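Local structure of prolyl oligopeptidase (Novosphingobium capsulatum, 1YR2) at residues 585-599 / 640-654. The protein probably hydrolyses peptide bonds after proline, and more rarely alanine, in oligopeptides, as a serine peptidase of the S9A family. Residues are numbered along the deposited sequence; the frame is centred on the assembly and turned at random.
Sequences TNQRPDLFAAASPAV and NVRSGVDYPAILVTT. With GOL (glycerol), chain B.
Ala595 bonds the neighbouring strand twice, its N to Ala649 O and its O to Leu651 N. Strands 594-598 and 649-654 run parallel here, their axes 4.7 Å apart at closest. The backbone bonds alternate, with Ala649 N to Ala593 O before this pair and Thr653 N to Pro597 O and Val599 N to Thr653 O after it. Pro597 has no N-H to give. Beside it, Ser596 OG donates to Leu651 O at 2.6 Å, in the carbonyl plane. The hydroxyl stands anti to its own backbone N (chi1 -167°), which carries it across to the neighbouring strand. A water links Ser596 OG to Thr653 OG1.

Further polar bonds tie the end of helix 576-587 to the loop before strand 649-654. Tyr647 OH donates to Asn586 OD1 at 2.7 Å and accepts from Arg642 N at 3.0 Å. Asn586 ND2 bonds Pro637 O, so both ends of the amide are held. Arg642 NH1 donates to Asn586 O at 2.9 Å, the oxygen lying in the guanidinium plane, at its edge. A phenylalanine at Tyr647 lacks the hydroxyl and would probably leave Asn586 OD1 and Arg642 N without this partner, weakening the tie between helix end and loop.

Apolar contacts lie beside these bonds. Pro589 CB lies over one face of the Tyr647 ring, toward its rim, and Pro589 CG presses on Val645 CG1 at 3.5 Å. Thr585 CG2 meets Ile650 CD1 tip to tip at 3.8 Å.

Helices 664-675 and 699-717 pack against side chains of these strands. The two strands are neighbours in the mixed eight-stranded sheet of the alpha/beta-hydrolase fold, here in the peptidase domain, next to the probable nucleophile elbow at Ser575, which Val599 touches.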
ATOM      1  N   THR A 585      22.038  13.954   2.975  1.00 11.76           N
ATOM      2  CA  THR A 585      22.198  15.360   3.339  1.00 11.14           C
ATOM      3  C   THR A 585      23.653  15.625   3.830  1.00 11.22           C
ATOM      4  O   THR A 585      24.239  16.617   3.476  1.00 12.29           O
ATOM      5  CB  THR A 585      21.162  15.800   4.418  1.00 10.40           C
ATOM      6  OG1 THR A 585      19.817  15.849   3.879  1.00 12.23           O
ATOM      7  CG2 THR A 585      21.460  17.216   4.878  1.00 13.13           C
ATOM      8  N   ASN A 586      24.217  14.725   4.630  1.00 11.61           N
ATOM      9  CA  ASN A 586      25.624  14.828   5.043  1.00 11.44           C
ATOM     10  C   ASN A 586      26.567  14.678   3.877  1.00 12.86           C
ATOM     11  O   ASN A 586      27.575  15.372   3.829  1.00 13.72           O
ATOM     12  CB  ASN A 586      25.973  13.779   6.106  1.00 11.49           C
ATOM     13  CG  ASN A 586      25.388  14.089   7.443  1.00 11.65           C
ATOM     14  OD1 ASN A 586      25.145  15.254   7.750  1.00 11.05           O
ATOM     15  ND2 ASN A 586      25.149  13.070   8.254  1.00 10.10           N
ATOM     16  N   GLN A 587      26.279  13.743   2.961  1.00 12.65           N
ATOM     17  CA  GLN A 587      27.224  13.384   1.892  1.00 12.48           C
ATOM     18  C   GLN A 587      27.218  14.418   0.752  1.00 12.48           C
ATOM     19  O   GLN A 587      28.284  14.773   0.205  1.00 12.22           O
ATOM     20  CB  GLN A 587      26.952  11.954   1.377  1.00 12.84           C
ATOM     21  CG  GLN A 587      27.145  10.894   2.437  1.00 13.99           C
ATOM     22  CD  GLN A 587      26.856   9.449   1.970  1.00 16.03           C
ATOM     23  OE1 GLN A 587      26.550   9.217   0.810  1.00 17.67           O
ATOM     24  NE2 GLN A 587      26.990   8.482   2.890  1.00 15.41           N
ATOM     25  N   ARG A 588      26.033  14.941   0.425  1.00 11.92           N
ATOM     26  CA  ARG A 588      25.871  15.873  -0.699  1.00 13.43           C
ATOM     27  C   ARG A 588      24.943  17.025  -0.358  1.00 13.30           C
ATOM     28  O   ARG A 588      23.933  17.236  -1.010  1.00 14.08           O
ATOM     29  CB  ARG A 588      25.375  15.140  -1.940  1.00 12.89           C
ATOM     30  CG  ARG A 588      26.400  14.218  -2.537  1.00 15.31           C
ATOM     31  CD  ARG A 588      27.648  14.883  -3.057  1.00 16.13           C
ATOM     32  NE  ARG A 588      27.305  15.953  -3.984  1.00 16.90           N
ATOM     33  CZ  ARG A 588      27.009  15.733  -5.271  1.00 19.88           C
ATOM     34  NH1 ARG A 588      27.065  14.519  -5.772  1.00 20.35           N
ATOM     35  NH2 ARG A 588      26.690  16.737  -6.065  1.00 21.12           N
ATOM     36  N   PRO A 589      25.312  17.810   0.645  1.00 15.21           N
ATOM     37  CA  PRO A 589      24.499  18.965   1.061  1.00 15.01           C
ATOM     38  C   PRO A 589      24.338  19.966  -0.075  1.00 16.92           C
ATOM     39  O   PRO A 589      23.311  20.664  -0.133  1.00 17.83           O
ATOM     40  CB  PRO A 589      25.280  19.564   2.220  1.00 14.59           C
ATOM     41  CG  PRO A 589      26.661  19.024   2.081  1.00 14.35           C
ATOM     42  CD  PRO A 589      26.527  17.664   1.455  1.00 15.06           C
ATOM     43  N   ASP A 590      25.304  20.012  -0.992  1.00 16.61           N
ATOM     44  CA  ASP A 590      25.225  20.906  -2.164  1.00 17.24           C
ATOM     45  C   ASP A 590      24.152  20.549  -3.176  1.00 17.05           C
ATOM     46  O   ASP A 590      23.764  21.388  -3.980  1.00 15.94           O
ATOM     47  CB  ASP A 590      26.563  20.935  -2.918  1.00 17.11           C
ATOM     48  CG  ASP A 590      26.953  19.558  -3.426  1.00 19.96           C
ATOM     49  OD1 ASP A 590      26.971  18.584  -2.618  1.00 19.68           O
ATOM     50  OD2 ASP A 590      27.231  19.331  -4.609  1.00 25.15           O
ATOM     51  N   LEU A 591      23.670  19.308  -3.156  1.00 16.19           N
ATOM     52  CA  LEU A 591      22.681  18.864  -4.138  1.00 15.79           C
ATOM     53  C   LEU A 591      21.231  19.264  -3.845  1.00 14.76           C
ATOM     54  O   LEU A 591      20.402  19.287  -4.767  1.00 14.35           O
ATOM     55  CB  LEU A 591      22.801  17.358  -4.292  1.00 16.44           C
ATOM     56  CG  LEU A 591      22.156  16.567  -5.425  1.00 16.75           C
ATOM     57  CD1 LEU A 591      22.418  17.164  -6.828  1.00 18.64           C
ATOM     58  CD2 LEU A 591      22.711  15.125  -5.309  1.00 15.93           C
ATOM     59  N   PHE A 592      20.924  19.558  -2.577  1.00 15.00           N
ATOM     60  CA  PHE A 592      19.546  19.699  -2.076  1.00 14.43           C
ATOM     61  C   PHE A 592      19.303  21.099  -1.544  1.00 14.20           C
ATOM     62  O   PHE A 592      20.088  21.634  -0.769  1.00 14.53           O
ATOM     63  CB  PHE A 592      19.257  18.657  -0.963  1.00 14.12           C
ATOM     64  CG  PHE A 592      19.658  17.260  -1.362  1.00 13.53           C
ATOM     65  CD1 PHE A 592      19.022  16.632  -2.412  1.00 14.33           C
ATOM     66  CD2 PHE A 592      20.735  16.618  -0.759  1.00 15.91           C
ATOM     67  CE1 PHE A 592      19.410  15.357  -2.830  1.00 13.56           C
ATOM     68  CE2 PHE A 592      21.126  15.337  -1.169  1.00 14.81           C
ATOM     69  CZ  PHE A 592      20.448  14.708  -2.208  1.00 14.10           C
ATOM     70  N   ALA A 593      18.212  21.704  -1.970  1.00 14.80           N
ATOM     71  CA  ALA A 593      17.825  23.000  -1.423  1.00 13.63           C
ATOM     72  C   ALA A 593      17.195  22.848  -0.063  1.00 13.96           C
ATOM     73  O   ALA A 593      17.345  23.735   0.798  1.00 12.99           O
ATOM     74  CB  ALA A 593      16.889  23.705  -2.353  1.00 14.35           C
ATOM     75  N   ALA A 594      16.460  21.755   0.127  1.00 13.07           N
ATOM     76  CA  ALA A 594      15.788  21.531   1.393  1.00 12.62           C
ATOM     77  C   ALA A 594      15.573  20.060   1.601  1.00 12.86           C
ATOM     78  O   ALA A 594      15.524  19.333   0.659  1.00 12.23           O
ATOM     79  CB  ALA A 594      14.483  22.260   1.427  1.00 13.32           C
ATOM     80  N   ALA A 595      15.404  19.638   2.858  1.00 12.73           N
ATOM     81  CA  ALA A 595      15.173  18.245   3.208  1.00 11.54           C
ATOM     82  C   ALA A 595      14.252  18.129   4.411  1.00 11.76           C
ATOM     83  O   ALA A 595      14.297  18.976   5.316  1.00 11.70           O
ATOM     84  CB  ALA A 595      16.483  17.558   3.551  1.00 11.20           C
ATOM     85  N   SER A 596      13.420  17.076   4.433  1.00 11.68           N
ATOM     86  CA  SER A 596      12.560  16.824   5.586  1.00 12.41           C
ATOM     87  C   SER A 596      12.576  15.325   5.902  1.00 13.44           C
ATOM     88  O   SER A 596      11.849  14.532   5.270  1.00 12.26           O
ATOM     89  CB  SER A 596      11.134  17.313   5.331  1.00 13.31           C
ATOM     90  OG  SER A 596      10.402  17.324   6.557  1.00 12.94           O
ATOM     91  N   PRO A 597      13.409  14.921   6.873  1.00 12.06           N
ATOM     92  CA  PRO A 597      13.365  13.545   7.386  1.00 12.00           C
ATOM     93  C   PRO A 597      12.303  13.392   8.446  1.00 12.72           C
ATOM     94  O   PRO A 597      12.434  14.074   9.424  1.00 12.91           O
ATOM     95  CB  PRO A 597      14.744  13.359   8.002  1.00 11.91           C
ATOM     96  CG  PRO A 597      15.179  14.725   8.388  1.00 12.07           C
ATOM     97  CD  PRO A 597      14.465  15.714   7.519  1.00 11.38           C
ATOM     98  N   ALA A 598      11.329  12.502   8.267  1.00 12.99           N
ATOM     99  CA  ALA A 598      10.367  12.146   9.295  1.00 13.81           C
ATOM    100  C   ALA A 598      10.804  10.918  10.067  1.00 13.00           C
ATOM    101  O   ALA A 598      11.240   9.940   9.485  1.00 13.54           O
ATOM    102  CB  ALA A 598       9.013  11.902   8.669  1.00 13.73           C
ATOM    103  N   VAL A 599      10.733  10.988  11.394  1.00 12.94           N
ATOM    104  CA  VAL A 599      10.958   9.857  12.282  1.00 14.39           C
ATOM    105  C   VAL A 599      12.152   9.006  11.897  1.00 14.16           C
ATOM    106  O   VAL A 599      12.066   7.748  11.816  1.00 14.22           O
ATOM    107  CB  VAL A 599       9.643   9.009  12.502  1.00 14.70           C
ATOM    108  CG1 VAL A 599       8.547   9.920  13.177  1.00 16.43           C
ATOM    109  CG2 VAL A 599       9.086   8.461  11.225  1.00 16.77           C
ATOM    110  N   ASN A 640      27.862  12.126  11.416  1.00 12.16           N
ATOM    111  CA  ASN A 640      28.500  12.605  10.186  1.00 13.98           C
ATOM    112  C   ASN A 640      28.131  14.010   9.737  1.00 13.64           C
ATOM    113  O   ASN A 640      28.284  14.360   8.577  1.00 12.01           O
ATOM    114  CB  ASN A 640      28.259  11.637   9.031  1.00 13.49           C
ATOM    115  CG  ASN A 640      29.066  10.364   9.181  1.00 16.44           C
ATOM    116  OD1 ASN A 640      30.260  10.381   8.955  1.00 17.23           O
ATOM    117  ND2 ASN A 640      28.437   9.283   9.660  1.00 14.43           N
ATOM    118  N   VAL A 641      27.620  14.815  10.648  1.00 14.70           N
ATOM    119  CA  VAL A 641      27.409  16.232  10.332  1.00 15.09           C
ATOM    120  C   VAL A 641      28.785  16.920  10.122  1.00 15.88           C
ATOM    121  O   VAL A 641      29.692  16.762  10.936  1.00 15.68           O
ATOM    122  CB  VAL A 641      26.579  16.916  11.452  1.00 14.60           C
ATOM    123  CG1 VAL A 641      26.296  18.379  11.145  1.00 17.04           C
ATOM    124  CG2 VAL A 641      25.287  16.233  11.638  1.00 14.68           C
ATOM    125  N   ARG A 642      28.915  17.690   9.044  1.00 16.43           N
ATOM    126  CA  ARG A 642      30.199  18.262   8.600  1.00 17.98           C
ATOM    127  C   ARG A 642      30.272  19.754   8.749  1.00 19.47           C
ATOM    128  O   ARG A 642      29.682  20.504   7.942  1.00 20.11           O
ATOM    129  CB  ARG A 642      30.414  17.983   7.122  1.00 18.04           C
ATOM    130  CG  ARG A 642      30.398  16.522   6.781  1.00 19.78           C
ATOM    131  CD  ARG A 642      30.074  16.292   5.355  1.00 23.72           C
ATOM    132  NE  ARG A 642      30.994  17.034   4.519  1.00 23.92           N
ATOM    133  CZ  ARG A 642      30.851  17.202   3.205  1.00 24.95           C
ATOM    134  NH1 ARG A 642      29.799  16.700   2.549  1.00 20.51           N
ATOM    135  NH2 ARG A 642      31.765  17.905   2.547  1.00 23.83           N
ATOM    136  N   SER A 643      31.028  20.245   9.709  1.00 20.14           N
ATOM    137  CA  SER A 643      31.091  21.699   9.831  1.00 20.27           C
ATOM    138  C   SER A 643      31.933  22.323   8.721  1.00 18.98           C
ATOM    139  O   SER A 643      32.776  21.685   8.089  1.00 18.33           O
ATOM    140  CB  SER A 643      31.515  22.119  11.232  1.00 22.35           C
ATOM    141  OG  SER A 643      32.820  21.622  11.473  1.00 24.82           O
ATOM    142  N   GLY A 644      31.632  23.575   8.450  1.00 17.49           N
ATOM    143  CA  GLY A 644      32.269  24.334   7.404  1.00 18.25           C
ATOM    144  C   GLY A 644      31.600  24.272   6.047  1.00 18.50           C
ATOM    145  O   GLY A 644      32.068  24.890   5.125  1.00 19.09           O
ATOM    146  N   VAL A 645      30.495  23.536   5.943  1.00 17.44           N
ATOM    147  CA  VAL A 645      29.837  23.268   4.679  1.00 18.16           C
ATOM    148  C   VAL A 645      28.406  23.782   4.825  1.00 16.38           C
ATOM    149  O   VAL A 645      27.791  23.488   5.826  1.00 16.09           O
ATOM    150  CB  VAL A 645      29.885  21.719   4.483  1.00 18.42           C
ATOM    151  CG1 VAL A 645      28.962  21.252   3.457  1.00 21.43           C
ATOM    152  CG2 VAL A 645      31.354  21.292   4.145  1.00 21.13           C
ATOM    153  N   ASP A 646      27.882  24.524   3.848  1.00 15.86           N
ATOM    154  CA  ASP A 646      26.489  24.970   3.885  1.00 15.28           C
ATOM    155  C   ASP A 646      25.500  23.801   3.622  1.00 14.13           C
ATOM    156  O   ASP A 646      25.537  23.140   2.575  1.00 13.69           O
ATOM    157  CB  ASP A 646      26.214  26.097   2.885  1.00 15.91           C
ATOM    158  CG  ASP A 646      26.892  27.437   3.274  1.00 19.05           C
ATOM    159  OD1 ASP A 646      27.199  27.712   4.457  1.00 20.64           O
ATOM    160  OD2 ASP A 646      27.132  28.290   2.423  1.00 24.77           O
ATOM    161  N   TYR A 647      24.609  23.588   4.579  1.00 12.88           N
ATOM    162  CA  TYR A 647      23.620  22.534   4.511  1.00 12.22           C
ATOM    163  C   TYR A 647      22.330  23.101   3.926  1.00 12.56           C
ATOM    164  O   TYR A 647      22.056  24.292   4.022  1.00 12.67           O
ATOM    165  CB  TYR A 647      23.343  21.955   5.923  1.00 12.35           C
ATOM    166  CG  TYR A 647      24.226  20.748   6.270  1.00 12.55           C
ATOM    167  CD1 TYR A 647      25.617  20.766   6.048  1.00 12.80           C
ATOM    168  CD2 TYR A 647      23.679  19.595   6.771  1.00 12.54           C
ATOM    169  CE1 TYR A 647      26.401  19.683   6.358  1.00 12.66           C
ATOM    170  CE2 TYR A 647      24.481  18.471   7.076  1.00 11.46           C
ATOM    171  CZ  TYR A 647      25.821  18.546   6.903  1.00 11.95           C
ATOM    172  OH  TYR A 647      26.568  17.432   7.160  1.00 12.41           O
ATOM    173  N   PRO A 648      21.500  22.227   3.392  1.00 12.60           N
ATOM    174  CA  PRO A 648      20.160  22.628   3.000  1.00 12.52           C
ATOM    175  C   PRO A 648      19.345  23.102   4.207  1.00 12.40           C
ATOM    176  O   PRO A 648      19.704  22.893   5.384  1.00 13.83           O
ATOM    177  CB  PRO A 648      19.546  21.343   2.446  1.00 12.49           C
ATOM    178  CG  PRO A 648      20.533  20.286   2.584  1.00 14.38           C
ATOM    179  CD  PRO A 648      21.739  20.779   3.226  1.00 11.05           C
ATOM    180  N   ALA A 649      18.237  23.733   3.907  1.00 11.28           N
ATOM    181  CA  ALA A 649      17.200  23.939   4.945  1.00 11.56           C
ATOM    182  C   ALA A 649      16.673  22.555   5.302  1.00 11.06           C
ATOM    183  O   ALA A 649      16.446  21.739   4.415  1.00 12.68           O
ATOM    184  CB  ALA A 649      16.091  24.811   4.423  1.00 11.32           C
ATOM    185  N   ILE A 650      16.446  22.292   6.589  1.00 10.94           N
ATOM    186  CA  ILE A 650      16.056  20.987   7.053  1.00 10.62           C
ATOM    187  C   ILE A 650      14.963  21.121   8.079  1.00 12.28           C
ATOM    188  O   ILE A 650      15.087  21.939   9.002  1.00 13.28           O
ATOM    189  CB  ILE A 650      17.252  20.232   7.703  1.00 10.85           C
ATOM    190  CG1 ILE A 650      18.392  20.019   6.712  1.00 11.83           C
ATOM    191  CG2 ILE A 650      16.799  18.889   8.275  1.00 11.50           C
ATOM    192  CD1 ILE A 650      19.677  19.481   7.331  1.00 12.98           C
ATOM    193  N   LEU A 651      13.875  20.376   7.886  1.00 11.85           N
ATOM    194  CA  LEU A 651      12.776  20.341   8.846  1.00 11.45           C
ATOM    195  C   LEU A 651      12.619  18.881   9.226  1.00 11.54           C
ATOM    196  O   LEU A 651      12.020  18.064   8.484  1.00 11.98           O
ATOM    197  CB  LEU A 651      11.488  20.902   8.235  1.00 11.60           C
ATOM    198  CG  LEU A 651      10.240  20.995   9.109  1.00 13.67           C
ATOM    199  CD1 LEU A 651      10.527  21.874  10.296  1.00 13.31           C
ATOM    200  CD2 LEU A 651       9.069  21.491   8.274  1.00 14.08           C
ATOM    201  N   VAL A 652      13.181  18.558  10.379  1.00 10.78           N
ATOM    202  CA  VAL A 652      13.027  17.261  11.007  1.00 12.38           C
ATOM    203  C   VAL A 652      11.608  17.148  11.614  1.00 12.51           C
ATOM    204  O   VAL A 652      11.111  18.092  12.242  1.00 13.80           O
ATOM    205  CB  VAL A 652      14.087  17.085  12.088  1.00 10.88           C
ATOM    206  CG1 VAL A 652      13.986  15.721  12.755  1.00 13.02           C
ATOM    207  CG2 VAL A 652      15.492  17.431  11.522  1.00 12.55           C
ATOM    208  N   THR A 653      10.919  16.039  11.413  1.00 14.08           N
ATOM    209  CA  THR A 653       9.574  15.893  12.038  1.00 14.19           C
ATOM    210  C   THR A 653       9.463  14.622  12.820  1.00 14.83           C
ATOM    211  O   THR A 653       9.981  13.565  12.405  1.00 13.47           O
ATOM    212  CB  THR A 653       8.432  15.930  10.997  1.00 15.23           C
ATOM    213  OG1 THR A 653       8.610  14.831  10.106  1.00 13.72           O
ATOM    214  CG2 THR A 653       8.481  17.168  10.109  1.00 14.82           C
ATOM    215  N   THR A 654       8.796  14.706  13.965  1.00 14.63           N
ATOM    216  CA  THR A 654       8.522  13.519  14.788  1.00 15.36           C
ATOM    217  C   THR A 654       7.509  13.930  15.844  1.00 15.86           C
ATOM    218  O   THR A 654       7.358  15.115  16.093  1.00 14.86           O
ATOM    219  CB  THR A 654       9.815  12.978  15.491  1.00 15.63           C
ATOM    220  OG1 THR A 654       9.497  11.935  16.415  1.00 15.50           O
ATOM    221  CG2 THR A 654      10.455  14.052  16.400  1.00 15.17           C
TER
HETATM  222  C1  GOL B 750      22.637  23.365  -1.525  1.00 53.02           C
HETATM  223  O1  GOL B 750      23.695  23.992  -2.216  1.00 59.18           O
HETATM  224  C2  GOL B 750      22.488  23.957  -0.135  1.00 52.41           C
HETATM  225  O2  GOL B 750      21.098  24.076   0.092  1.00 49.66           O
HETATM  226  C3  GOL B 750      23.126  25.355  -0.020  1.00 52.67           C
HETATM  227  O3  GOL B 750      22.569  26.070   1.068  1.00 49.17           O
HETATM  228  O   HOH W   1      29.648  18.241  -0.569  1.00 36.20           O
HETATM  229  O   HOH W   2       8.629  15.248   7.256  1.00 22.24           O